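Local coordinates for early 35 kDa protein (Autographa californica nucleopolyhedrovirus, PDB 1P35), which blocks caspases and so suppresses apoptosis of the infected insect cell, and also inhibits the host's antiviral RNA interference, at residues 19-22 with 23-26; 123-126 with 127-130; 202-206 with 207-211; 269-272 with 273-276. All coordinates share one frame; numbering follows the deposited sequence.

Contacts 1 and 4 are turns at hairpin ends, both partly buried and both built round an aspartate that takes backbone N-H groups; a classic bulge marks contact 1 and a G1 bulge contact 4. Contacts 2 and 3 lie at the surface and begin helices 126-135 and 206-215 with aspartate N-caps, helped by a serine hydroxyl in one and a glutamine amide in the other. Contacts 3 and 4 adjoin, their centres about 12 Å apart, and share the V202-Y270 and V202-K275 bonds. R25 of contact 1 packs on V202 of contact 3. Contact 2 stands apart, with its centre about 38 Å or more from the other three.

Contact 1. Residues 19-22 with 23-26; sequences QVDK and QTRE
The guanidinium of R25 has the backbone N of Q19 over the centre of one face, 3.9 Å above its plane, while the side-chain oxygen of Q19, the acceptor of NH1, lies somewhat tilted from that plane. The two flat groups stand steeply to each other, amide and guanidinium planes 75° apart, where strands 10-21 and 24-33 close into a beta hairpin. Q19 and R25 form an antiparallel non-hydrogen-bonded pair on one face of the sheet. R25 NH1 gives a hydrogen bond to Q19 OE1 (2.9 Å), coming from above the amide plane; the bend of the arginine chain at chi3 (58°) brings it back over the opposite strand. NH2 of R25 has a firmer anchor in a salt bridge to D17. The other end of the Q19 amide is held as well: NE2 lies 2.7 Å from D21 O in a nearly straight bond, which fixes the rotation of the group.

Between the Q19-R25 pair and the hydrogen-bonded D21-T24 pair the register slips by one residue. V20 N and D21 N both donate to T24 O, from the same face of its carbonyl, the signature of a classic beta bulge. Apolar contact here is slight, V20 CG2 resting 3.8 Å from E26 CB, while the E26 carboxylate turns to R16 and K58.

A type I turn from D21 to T24 links the strands. D21 O takes T24 N at 3.1 Å, and on the other sheet face the D21 carboxylate adds an Asx turn: OD1 receives Q23 N at 2.6 Å nearly end-on, and T24 OG1 at 3.0 Å on its syn side.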
# COMPACT_ATOMS: atom_id res chain seq x y z
N GLN A 19 -12.73 16.06 13.91
CA GLN A 19 -13.39 17.37 13.98
C GLN A 19 -13.01 18.00 12.64
O GLN A 19 -11.86 17.89 12.24
CB GLN A 19 -12.80 18.20 15.14
CG GLN A 19 -13.66 19.40 15.64
CD GLN A 19 -15.01 19.00 16.37
OE1 GLN A 19 -15.04 18.18 17.30
NE2 GLN A 19 -16.11 19.62 15.95
N VAL A 20 -13.97 18.59 11.93
CA VAL A 20 -13.70 19.27 10.64
C VAL A 20 -13.56 20.76 10.97
O VAL A 20 -12.67 21.42 10.46
CB VAL A 20 -14.84 19.08 9.67
CG1 VAL A 20 -14.69 20.07 8.50
CG2 VAL A 20 -14.85 17.63 9.13
N ASP A 21 -14.47 21.25 11.82
CA ASP A 21 -14.47 22.62 12.36
C ASP A 21 -15.27 22.63 13.65
O ASP A 21 -15.80 21.59 14.07
CB ASP A 21 -15.05 23.68 11.40
CG ASP A 21 -16.51 23.44 11.05
OD1 ASP A 21 -17.33 23.12 11.94
OD2 ASP A 21 -16.84 23.59 9.86
N LYS A 22 -15.38 23.81 14.25
CA LYS A 22 -16.11 23.95 15.49
C LYS A 22 -17.50 23.27 15.54
O LYS A 22 -17.96 22.89 16.62
CB LYS A 22 -16.23 25.46 15.88
CG LYS A 22 -16.82 25.69 17.27
CD LYS A 22 -16.74 27.15 17.73
CE LYS A 22 -17.31 27.32 19.16
NZ LYS A 22 -17.10 28.70 19.74
N GLN A 23 -18.19 23.10 14.40
CA GLN A 23 -19.50 22.43 14.48
C GLN A 23 -19.71 21.32 13.50
O GLN A 23 -20.84 20.96 13.21
CB GLN A 23 -20.65 23.39 14.30
CG GLN A 23 -20.70 24.11 13.00
CD GLN A 23 -20.02 25.43 13.13
OE1 GLN A 23 -19.99 25.99 14.21
NE2 GLN A 23 -19.49 25.96 12.03
N THR A 24 -18.62 20.77 13.00
CA THR A 24 -18.71 19.70 12.04
C THR A 24 -17.65 18.67 12.34
O THR A 24 -16.53 19.02 12.78
CB THR A 24 -18.48 20.24 10.59
OG1 THR A 24 -19.23 21.45 10.38
CG2 THR A 24 -18.88 19.16 9.58
N ARG A 25 -17.98 17.41 12.10
CA ARG A 25 -17.02 16.32 12.27
C ARG A 25 -17.25 15.37 11.10
O ARG A 25 -18.31 15.44 10.45
CB ARG A 25 -17.19 15.57 13.63
CG ARG A 25 -16.86 16.39 14.87
CD ARG A 25 -17.01 15.55 16.16
NE ARG A 25 -16.14 14.37 16.14
CZ ARG A 25 -14.94 14.31 16.72
NH1 ARG A 25 -14.45 15.36 17.37
NH2 ARG A 25 -14.20 13.22 16.65
N GLU A 26 -16.26 14.53 10.79
CA GLU A 26 -16.41 13.59 9.69
C GLU A 26 -16.21 12.13 10.15
O GLU A 26 -15.32 11.82 10.95
CB GLU A 26 -15.42 13.92 8.55
CG GLU A 26 -15.48 12.92 7.39
CD GLU A 26 -14.27 13.07 6.45
OE1 GLU A 26 -13.14 12.89 6.93
OE2 GLU A 26 -14.44 13.36 5.25

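Contact 2. Residues 123-126 with 127-130; sequences YTDK and KSIE
Hydrogen bonds from S128 to the carboxylate of D125 dominate this contact, with D125 as the N-cap of helix 126-135. The two oxygens divide the work. OD2 accepts the backbone S128 N at 3.1 Å, the donor standing well above the carboxylate plane (65° out of it), whereas OD1 takes S128 OG at 2.9 Å on its syn side and closer to the plane. D125 CG lies between its own backbone N and carbonyl carbon (chi1 53°), which swings the acid over the first turn.

Backbone bonds start the helix behind this cap: E130 N to K126 O at 2.9 Å, and a weaker one from I129 N to D125 O.

Van der Waals contacts set apolar groups against oxygens. I129 CD1 lies 3.6 Å from T124 O, and the ring of Y123 presents its edge to S128 OG; its own hydroxyl is bonded to P41 O. Apolar packing proper joins I129 to F114 and L118 of helix 110-120.

Among the charged side chains, K126 and E130 lie one helical turn apart. The lysine methylenes cross the carboxylate at a slant, CE reaching 3.5 Å from OE2, yet NZ stays 4.0 Å from OE2, beyond a salt bridge.

A negative carboxylate beside the helix N terminus would probably be stabilised by the helix dipole. Its OD2 bond satisfies the S128 N-H, a first-turn amide that the i to i-4 backbone bonds do not serve, and its OD1 bond holds the hydroxyl.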
# COMPACT_ATOMS: atom_id res chain seq x y z
N TYR A 123 -37.92 -5.22 1.43
CA TYR A 123 -38.09 -6.16 2.54
C TYR A 123 -39.49 -5.90 3.05
O TYR A 123 -39.74 -4.90 3.73
CB TYR A 123 -37.07 -5.94 3.66
CG TYR A 123 -35.65 -6.32 3.29
CD1 TYR A 123 -35.23 -7.65 3.31
CD2 TYR A 123 -34.74 -5.35 2.88
CE1 TYR A 123 -33.95 -8.00 2.95
CE2 TYR A 123 -33.44 -5.70 2.52
CZ TYR A 123 -33.05 -7.02 2.55
OH TYR A 123 -31.77 -7.37 2.19
N THR A 124 -40.41 -6.81 2.71
CA THR A 124 -41.81 -6.65 3.11
C THR A 124 -42.44 -7.77 3.93
O THR A 124 -43.49 -7.57 4.53
CB THR A 124 -42.70 -6.42 1.90
OG1 THR A 124 -42.64 -7.58 1.05
CG2 THR A 124 -42.23 -5.19 1.10
N ASP A 125 -41.83 -8.94 3.98
CA ASP A 125 -42.42 -10.03 4.75
C ASP A 125 -42.40 -9.73 6.25
O ASP A 125 -41.62 -8.90 6.72
CB ASP A 125 -41.69 -11.34 4.45
CG ASP A 125 -40.19 -11.23 4.62
OD1 ASP A 125 -39.58 -10.34 3.99
OD2 ASP A 125 -39.63 -12.04 5.39
N LYS A 126 -43.26 -10.40 7.01
CA LYS A 126 -43.29 -10.15 8.44
C LYS A 126 -42.00 -10.66 9.08
O LYS A 126 -41.48 -10.07 10.02
CB LYS A 126 -44.51 -10.82 9.08
CG LYS A 126 -44.94 -10.17 10.41
CD LYS A 126 -46.10 -10.89 11.09
CE LYS A 126 -45.68 -12.32 11.51
NZ LYS A 126 -46.71 -13.04 12.35
N LYS A 127 -41.49 -11.77 8.56
CA LYS A 127 -40.25 -12.38 9.06
C LYS A 127 -39.10 -11.33 9.14
O LYS A 127 -38.48 -11.14 10.19
CB LYS A 127 -39.88 -13.52 8.09
CG LYS A 127 -38.71 -14.43 8.46
CD LYS A 127 -38.45 -15.42 7.31
CE LYS A 127 -37.29 -16.39 7.56
NZ LYS A 127 -37.58 -17.38 8.64
N SER A 128 -38.84 -10.64 8.03
CA SER A 128 -37.78 -9.66 7.95
C SER A 128 -38.01 -8.45 8.83
O SER A 128 -37.08 -7.92 9.46
CB SER A 128 -37.58 -9.20 6.51
OG SER A 128 -37.18 -10.27 5.67
N ILE A 129 -39.26 -8.01 8.87
CA ILE A 129 -39.60 -6.83 9.63
C ILE A 129 -39.53 -7.07 11.11
O ILE A 129 -39.16 -6.18 11.87
CB ILE A 129 -40.99 -6.31 9.19
CG1 ILE A 129 -40.87 -5.77 7.77
CG2 ILE A 129 -41.50 -5.23 10.14
CD1 ILE A 129 -42.14 -5.42 7.11
N GLU A 130 -39.85 -8.28 11.54
CA GLU A 130 -39.81 -8.56 12.95
C GLU A 130 -38.37 -8.77 13.40
O GLU A 130 -38.01 -8.41 14.51
CB GLU A 130 -40.67 -9.78 13.28
CG GLU A 130 -42.14 -9.63 12.85
CD GLU A 130 -43.06 -10.71 13.42
OE1 GLU A 130 -42.70 -11.91 13.36
OE2 GLU A 130 -44.15 -10.34 13.92

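Contact 3. Residues 202-206 with 207-211; sequences VQFDG and EQFEE
F204 and F209 make the tight side of this contact, an offset edge-to-face pair at the start of helix 206-215. The edge of F209 points at the face of F204, with centroids 5.5 Å apart, planes at 71° and F204 CE1 3.6 Å from F209 CD2. D205 O lies 3.1 Å above one face of the F209 ring, toward its rim, and still accepts F209 N at 3.0 Å.

Beside the rings D205 is the N-cap. Its OD1 takes Q208 N and its OD2 takes Q208 NE2, each at 3.0 Å and each from above the carboxylate plane. The extended Q208 chain (chi2 180°) carries NE2 across the carboxylate, the two planes nearly perpendicular, to give the second bond, and I293 N is bonded to its OE1.

The solvent side is looser. E207 runs outward, touching D205 with little more than CB, and the two acids stay apart, D205 OD1 and E207 OE1 being 5.5 Å from each other.

At the helix start F209 stacks on F268 and touches L294 of strand 292-295, F204 meets Y270, and F204, F209 and E210 all touch I241 of strand 238-249.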
# COMPACT_ATOMS: atom_id res chain seq x y z
N VAL A 202 -10.99 14.49 21.20
CA VAL A 202 -11.83 13.85 22.20
C VAL A 202 -11.24 13.76 23.58
O VAL A 202 -10.05 13.67 23.73
CB VAL A 202 -12.29 12.41 21.79
CG1 VAL A 202 -13.35 12.55 20.72
CG2 VAL A 202 -11.08 11.55 21.24
N GLN A 203 -12.09 13.85 24.58
CA GLN A 203 -11.67 13.75 25.96
C GLN A 203 -11.52 12.29 26.38
O GLN A 203 -12.21 11.40 25.89
CB GLN A 203 -12.71 14.42 26.87
CG GLN A 203 -12.77 15.94 26.78
CD GLN A 203 -13.88 16.50 27.66
OE1 GLN A 203 -14.01 16.12 28.82
NE2 GLN A 203 -14.67 17.41 27.10
N PHE A 204 -10.61 12.06 27.31
CA PHE A 204 -10.36 10.73 27.84
C PHE A 204 -11.50 10.30 28.76
O PHE A 204 -12.05 11.12 29.51
CB PHE A 204 -9.07 10.75 28.65
CG PHE A 204 -8.61 9.41 29.10
CD1 PHE A 204 -8.25 8.44 28.15
CD2 PHE A 204 -8.50 9.12 30.45
CE1 PHE A 204 -7.77 7.21 28.55
CE2 PHE A 204 -8.02 7.87 30.86
CZ PHE A 204 -7.65 6.92 29.91
N ASP A 205 -11.87 9.03 28.69
CA ASP A 205 -12.89 8.49 29.59
C ASP A 205 -12.35 7.15 30.09
O ASP A 205 -12.68 6.06 29.57
CB ASP A 205 -14.25 8.34 28.89
CG ASP A 205 -15.38 7.97 29.88
OD1 ASP A 205 -15.11 7.40 30.96
OD2 ASP A 205 -16.55 8.24 29.56
N GLY A 206 -11.48 7.24 31.09
CA GLY A 206 -10.84 6.06 31.65
C GLY A 206 -11.85 5.01 32.10
O GLY A 206 -11.72 3.84 31.79
N GLU A 207 -12.88 5.43 32.78
CA GLU A 207 -13.83 4.45 33.23
C GLU A 207 -14.58 3.71 32.11
O GLU A 207 -14.83 2.51 32.22
CB GLU A 207 -14.81 5.15 34.17
CG GLU A 207 -16.04 4.38 34.60
CD GLU A 207 -16.92 5.19 35.56
OE1 GLU A 207 -16.43 6.17 36.17
OE2 GLU A 207 -18.11 4.83 35.72
N GLN A 208 -14.98 4.42 31.05
CA GLN A 208 -15.73 3.78 29.97
C GLN A 208 -14.80 2.81 29.26
O GLN A 208 -15.22 1.75 28.82
CB GLN A 208 -16.26 4.82 28.95
CG GLN A 208 -17.24 4.25 27.91
CD GLN A 208 -17.76 5.33 26.91
OE1 GLN A 208 -18.36 5.02 25.89
NE2 GLN A 208 -17.52 6.60 27.25
N PHE A 209 -13.53 3.19 29.16
CA PHE A 209 -12.57 2.36 28.46
C PHE A 209 -12.26 1.09 29.32
O PHE A 209 -12.14 -0.02 28.76
CB PHE A 209 -11.29 3.16 28.12
CG PHE A 209 -11.50 4.35 27.16
CD1 PHE A 209 -12.63 4.40 26.35
CD2 PHE A 209 -10.60 5.44 27.12
CE1 PHE A 209 -12.90 5.54 25.49
CE2 PHE A 209 -10.86 6.58 26.29
CZ PHE A 209 -12.01 6.61 25.48
N GLU A 210 -12.16 1.24 30.65
CA GLU A 210 -11.88 0.10 31.54
C GLU A 210 -12.97 -0.93 31.41
O GLU A 210 -12.72 -2.11 31.22
CB GLU A 210 -11.77 0.52 33.02
CG GLU A 210 -10.52 1.35 33.29
CD GLU A 210 -10.36 1.69 34.76
OE1 GLU A 210 -10.29 0.74 35.58
OE2 GLU A 210 -10.29 2.90 35.07
N GLU A 211 -14.21 -0.44 31.49
CA GLU A 211 -15.34 -1.35 31.34
C GLU A 211 -15.29 -2.13 30.00
O GLU A 211 -15.60 -3.29 29.94
CB GLU A 211 -16.65 -0.56 31.39
CG GLU A 211 -17.87 -1.43 31.02
CD GLU A 211 -19.19 -0.67 30.95
OE1 GLU A 211 -19.25 0.42 30.32
OE2 GLU A 211 -20.17 -1.18 31.51

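Contact 4. Residues 269-272 with 273-276; sequences IYDK and KSKV
The turn between strand 259-271 and strand 276-282 is built on D271, which meets the next residues through both its backbone and its side chain. D271 OD1 accepts two amides: K273 N at 2.8 Å, nearly along the C-O bond, and S274 N at 3.1 Å, from high above the carboxylate plane. The carboxylate reaches them because its CG points opposite the backbone N (chi1 -173°). S274 OG sits close by, 3.1 Å from D271 OD2, but is badly aligned for a bond.

The backbone of D271 closes the loop. D271 O receives K275 N at 2.8 Å and, more weakly, V276 N; in return D271 N gives a nearly straight bond of 2.8 Å to V276 O. Side-chain and backbone acceptors on one aspartate together make an Asx motif.

K275, at the far end of the loop, has a left-handed backbone (phi 73°). Its chain doubles back, with chi2 near -50°, and sets NZ 2.8 Å from K272 O, so the ammonium ties the far side of the turn to its beginning.

The ring of Y270 lies against the backbone of K275 and V276: CD1 is 3.4 Å from V276 O, and the hydroxyl end passes K275 CA. That hydroxyl is bonded to V202 O, while V202 also pairs by backbone with K275. I269 faces the other way, onto Q73 and F74 of helix 62-74.

With K275 and V276 both facing D271, and K275 in the left-handed region, the turn fits a hairpin loop ending in a G1 beta bulge.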
# COMPACT_ATOMS: atom_id res chain seq x y z
N ILE A 269 -5.76 3.37 23.34
CA ILE A 269 -4.53 4.11 23.58
C ILE A 269 -4.93 5.55 23.36
O ILE A 269 -5.42 5.91 22.27
CB ILE A 269 -3.41 3.71 22.61
CG1 ILE A 269 -2.80 2.38 23.05
CG2 ILE A 269 -2.32 4.82 22.57
CD1 ILE A 269 -1.87 1.70 22.00
N TYR A 270 -4.73 6.38 24.39
CA TYR A 270 -5.11 7.77 24.28
C TYR A 270 -3.90 8.69 24.37
O TYR A 270 -3.07 8.62 25.28
CB TYR A 270 -6.12 8.12 25.37
CG TYR A 270 -6.56 9.56 25.29
CD1 TYR A 270 -7.38 9.99 24.26
CD2 TYR A 270 -6.15 10.50 26.24
CE1 TYR A 270 -7.80 11.30 24.16
CE2 TYR A 270 -6.56 11.83 26.15
CZ TYR A 270 -7.39 12.22 25.09
OH TYR A 270 -7.83 13.51 24.94
N ASP A 271 -3.78 9.56 23.37
CA ASP A 271 -2.66 10.49 23.35
C ASP A 271 -3.12 11.79 24.00
O ASP A 271 -3.84 12.58 23.38
CB ASP A 271 -2.19 10.70 21.92
CG ASP A 271 -0.92 11.53 21.84
OD1 ASP A 271 -0.73 12.40 22.73
OD2 ASP A 271 -0.15 11.33 20.87
N LYS A 272 -2.71 11.97 25.25
CA LYS A 272 -3.05 13.14 26.06
C LYS A 272 -2.57 14.45 25.42
O LYS A 272 -3.11 15.51 25.71
CB LYS A 272 -2.39 13.05 27.45
CG LYS A 272 -2.68 11.80 28.28
CD LYS A 272 -1.77 11.80 29.48
CE LYS A 272 -1.90 10.53 30.31
NZ LYS A 272 -0.91 10.55 31.44
N LYS A 273 -1.54 14.39 24.58
CA LYS A 273 -1.05 15.63 23.99
C LYS A 273 -1.79 16.03 22.70
O LYS A 273 -2.15 17.19 22.53
CB LYS A 273 0.47 15.57 23.75
CG LYS A 273 1.04 16.96 23.40
CD LYS A 273 2.53 16.96 23.10
CE LYS A 273 3.03 18.39 22.85
NZ LYS A 273 4.51 18.39 22.60
N SER A 274 -2.03 15.07 21.81
CA SER A 274 -2.75 15.34 20.57
C SER A 274 -4.29 15.29 20.72
O SER A 274 -5.03 15.83 19.88
CB SER A 274 -2.30 14.34 19.48
OG SER A 274 -2.56 12.99 19.86
N LYS A 275 -4.78 14.68 21.80
CA LYS A 275 -6.24 14.54 22.00
C LYS A 275 -6.79 13.48 21.03
O LYS A 275 -7.95 13.55 20.60
CB LYS A 275 -6.99 15.86 21.75
CG LYS A 275 -6.44 17.04 22.49
CD LYS A 275 -6.25 16.77 23.96
CE LYS A 275 -5.47 17.90 24.60
NZ LYS A 275 -4.99 17.56 25.96
N VAL A 276 -5.94 12.52 20.68
CA VAL A 276 -6.32 11.46 19.77
C VAL A 276 -6.46 10.11 20.47
O VAL A 276 -5.62 9.72 21.32
CB VAL A 276 -5.29 11.31 18.60
CG1 VAL A 276 -5.78 10.26 17.64
CG2 VAL A 276 -5.11 12.64 17.87